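Side-chain contact in ATP phosphoribosyltransferase regulatory subunit (Thermotoga maritima, PDB 1USY), which is probably required for the first step of histidine biosynthesis and may allow feedback regulation of ATP phosphoribosyltransferase activity by histidine: residues R100-L103 / D104-L107. Sequence-based numbering, arbitrary orientation.
Sequences RNSL and DDSL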
ATOM      1  N   ARG B 100      28.006  -8.892  26.433  1.00 28.02           N
ATOM      2  CA  ARG B 100      29.434  -9.119  26.355  1.00 29.80           C
ATOM      3  C   ARG B 100      29.987  -8.833  27.724  1.00 29.87           C
ATOM      4  O   ARG B 100      29.882  -7.717  28.224  1.00 31.61           O
ATOM      5  CB  ARG B 100      30.062  -8.174  25.330  1.00 32.42           C
ATOM      6  CG  ARG B 100      31.581  -8.070  25.394  1.00 38.65           C
ATOM      7  CD  ARG B 100      32.179  -7.112  24.383  1.00 43.13           C
ATOM      8  NE  ARG B 100      32.362  -5.759  24.923  1.00 48.44           N
ATOM      9  CZ  ARG B 100      31.561  -4.726  24.662  1.00 47.78           C
ATOM     10  NH1 ARG B 100      30.504  -4.868  23.869  1.00 46.82           N
ATOM     11  NH2 ARG B 100      31.817  -3.538  25.191  1.00 49.18           N
ATOM     12  N   ASN B 101      30.547  -9.852  28.351  1.00 31.10           N
ATOM     13  CA  ASN B 101      31.066  -9.694  29.711  1.00 31.37           C
ATOM     14  C   ASN B 101      32.572  -9.383  29.702  1.00 31.22           C
ATOM     15  O   ASN B 101      33.099  -8.762  30.632  1.00 24.89           O
ATOM     16  CB  ASN B 101      30.723 -10.923  30.588  1.00 29.48           C
ATOM     17  CG  ASN B 101      29.220 -11.058  30.853  1.00 32.02           C
ATOM     18  OD1 ASN B 101      28.615 -12.086  30.531  1.00 27.07           O
ATOM     19  ND2 ASN B 101      28.611 -10.014  31.445  1.00 33.73           N
ATOM     20  N   SER B 102      33.245  -9.787  28.627  1.00 28.58           N
ATOM     21  CA  SER B 102      34.674  -9.604  28.522  1.00 31.06           C
ATOM     22  C   SER B 102      35.102  -9.678  27.056  1.00 30.64           C
ATOM     23  O   SER B 102      34.319 -10.062  26.187  1.00 28.42           O
ATOM     24  CB  SER B 102      35.391 -10.680  29.339  1.00 30.53           C
ATOM     25  OG  SER B 102      34.798 -11.951  29.105  1.00 40.03           O
ATOM     26  N   LEU B 103      36.353  -9.312  26.790  1.00 29.08           N
ATOM     27  CA  LEU B 103      36.937  -9.500  25.472  1.00 30.43           C
ATOM     28  C   LEU B 103      36.804 -10.964  25.037  1.00 30.56           C
ATOM     29  O   LEU B 103      36.545 -11.240  23.850  1.00 30.33           O
ATOM     30  CB  LEU B 103      38.411  -9.090  25.483  1.00 30.64           C
ATOM     31  CG  LEU B 103      38.995  -8.328  24.294  1.00 29.82           C
ATOM     32  CD1 LEU B 103      40.494  -8.550  24.330  1.00 29.27           C
ATOM     33  CD2 LEU B 103      38.406  -8.759  22.967  1.00 29.15           C
ATOM     34  N   ASP B 104      36.983 -11.883  26.001  1.00 27.86           N
ATOM     35  CA  ASP B 104      36.891 -13.320  25.753  1.00 28.16           C
ATOM     36  C   ASP B 104      35.603 -13.715  25.030  1.00 30.73           C
ATOM     37  O   ASP B 104      35.595 -14.674  24.234  1.00 27.12           O
ATOM     38  CB  ASP B 104      37.014 -14.090  27.044  1.00 32.76           C
ATOM     39  CG  ASP B 104      38.441 -14.168  27.538  1.00 35.45           C
ATOM     40  OD1 ASP B 104      39.257 -13.364  27.061  1.00 37.45           O
ATOM     41  OD2 ASP B 104      38.835 -14.993  28.401  1.00 35.14           O
ATOM     42  N   ASP B 105      34.532 -12.951  25.275  1.00 29.07           N
ATOM     43  CA  ASP B 105      33.250 -13.151  24.589  1.00 21.30           C
ATOM     44  C   ASP B 105      33.297 -12.732  23.130  1.00 23.00           C
ATOM     45  O   ASP B 105      32.746 -13.431  22.278  1.00 18.75           O
ATOM     46  CB  ASP B 105      32.132 -12.426  25.309  1.00 23.77           C
ATOM     47  CG  ASP B 105      31.679 -13.169  26.521  1.00 29.94           C
ATOM     48  OD1 ASP B 105      31.438 -14.385  26.403  1.00 39.56           O
ATOM     49  OD2 ASP B 105      31.557 -12.644  27.637  1.00 35.13           O
ATOM     50  N   SER B 106      33.972 -11.609  22.854  1.00 21.85           N
ATOM     51  CA  SER B 106      34.137 -11.112  21.500  1.00 20.13           C
ATOM     52  C   SER B 106      35.033 -12.053  20.748  1.00 20.73           C
ATOM     53  O   SER B 106      34.764 -12.361  19.588  1.00 19.79           O
ATOM     54  CB  SER B 106      34.754  -9.715  21.469  1.00 21.68           C
ATOM     55  OG  SER B 106      34.036  -8.808  22.261  1.00 23.27           O
ATOM     56  N   LEU B 107      36.105 -12.503  21.398  1.00 16.26           N
ATOM     57  CA  LEU B 107      37.014 -13.473  20.765  1.00 22.15           C
ATOM     58  C   LEU B 107      36.365 -14.796  20.324  1.00 22.24           C
ATOM     59  O   LEU B 107      36.665 -15.288  19.247  1.00 25.18           O
ATOM     60  CB  LEU B 107      38.243 -13.726  21.628  1.00 23.15           C
ATOM     61  CG  LEU B 107      38.984 -12.442  22.047  1.00 28.88           C
ATOM     62  CD1 LEU B 107      39.872 -12.678  23.289  1.00 30.22           C
ATOM     63  CD2 LEU B 107      39.782 -11.858  20.884  1.00 21.70           C
TER
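Asp-105 reaches back over the preceding loop, its carboxylate set against the backbone of Asn-101 and Ser-102. Asp-105 OD2 accepts the backbone N-H of Asn-101, with N at 3.1 Å, on its anti side and 27° out of the carboxylate plane. Ser-102 N adds a weak hydrogen bond to Asp-105 OD2 at 3.5 Å. CG of Asp-105 lies anti to the carbonyl carbon (chi1 -78°), beside the backbone N, which turns the carboxylate back to the loop; Asp-105 N gives a hydrogen bond to Ser-102 O at 3.0 Å. Here, in the domain related to histidyl-tRNA synthetase (class-II synthetase family), the chain leaves strand 86-98 and winds into helix 103-120, whose regular i to i+4 bond runs from Leu-107 N to Leu-103 O at 2.8 Å. Replacing Asp-105 by alanine removes the shared acceptor and would probably leave the backbone N-H of Asn-101 without its mate and the loop freer to shift. On another side of the turn, Arg-100 lays its CD 3.3 Å from Ser-106 OG; that hydroxyl is hydrogen-bonded to Glu-255, which also forms a long, weak ion pair with the arginine. Leu-103 sends CD2 obliquely across to CG of Leu-107, 3.8 Å away, and both leucines pack on Ser-207 of helix 199-215.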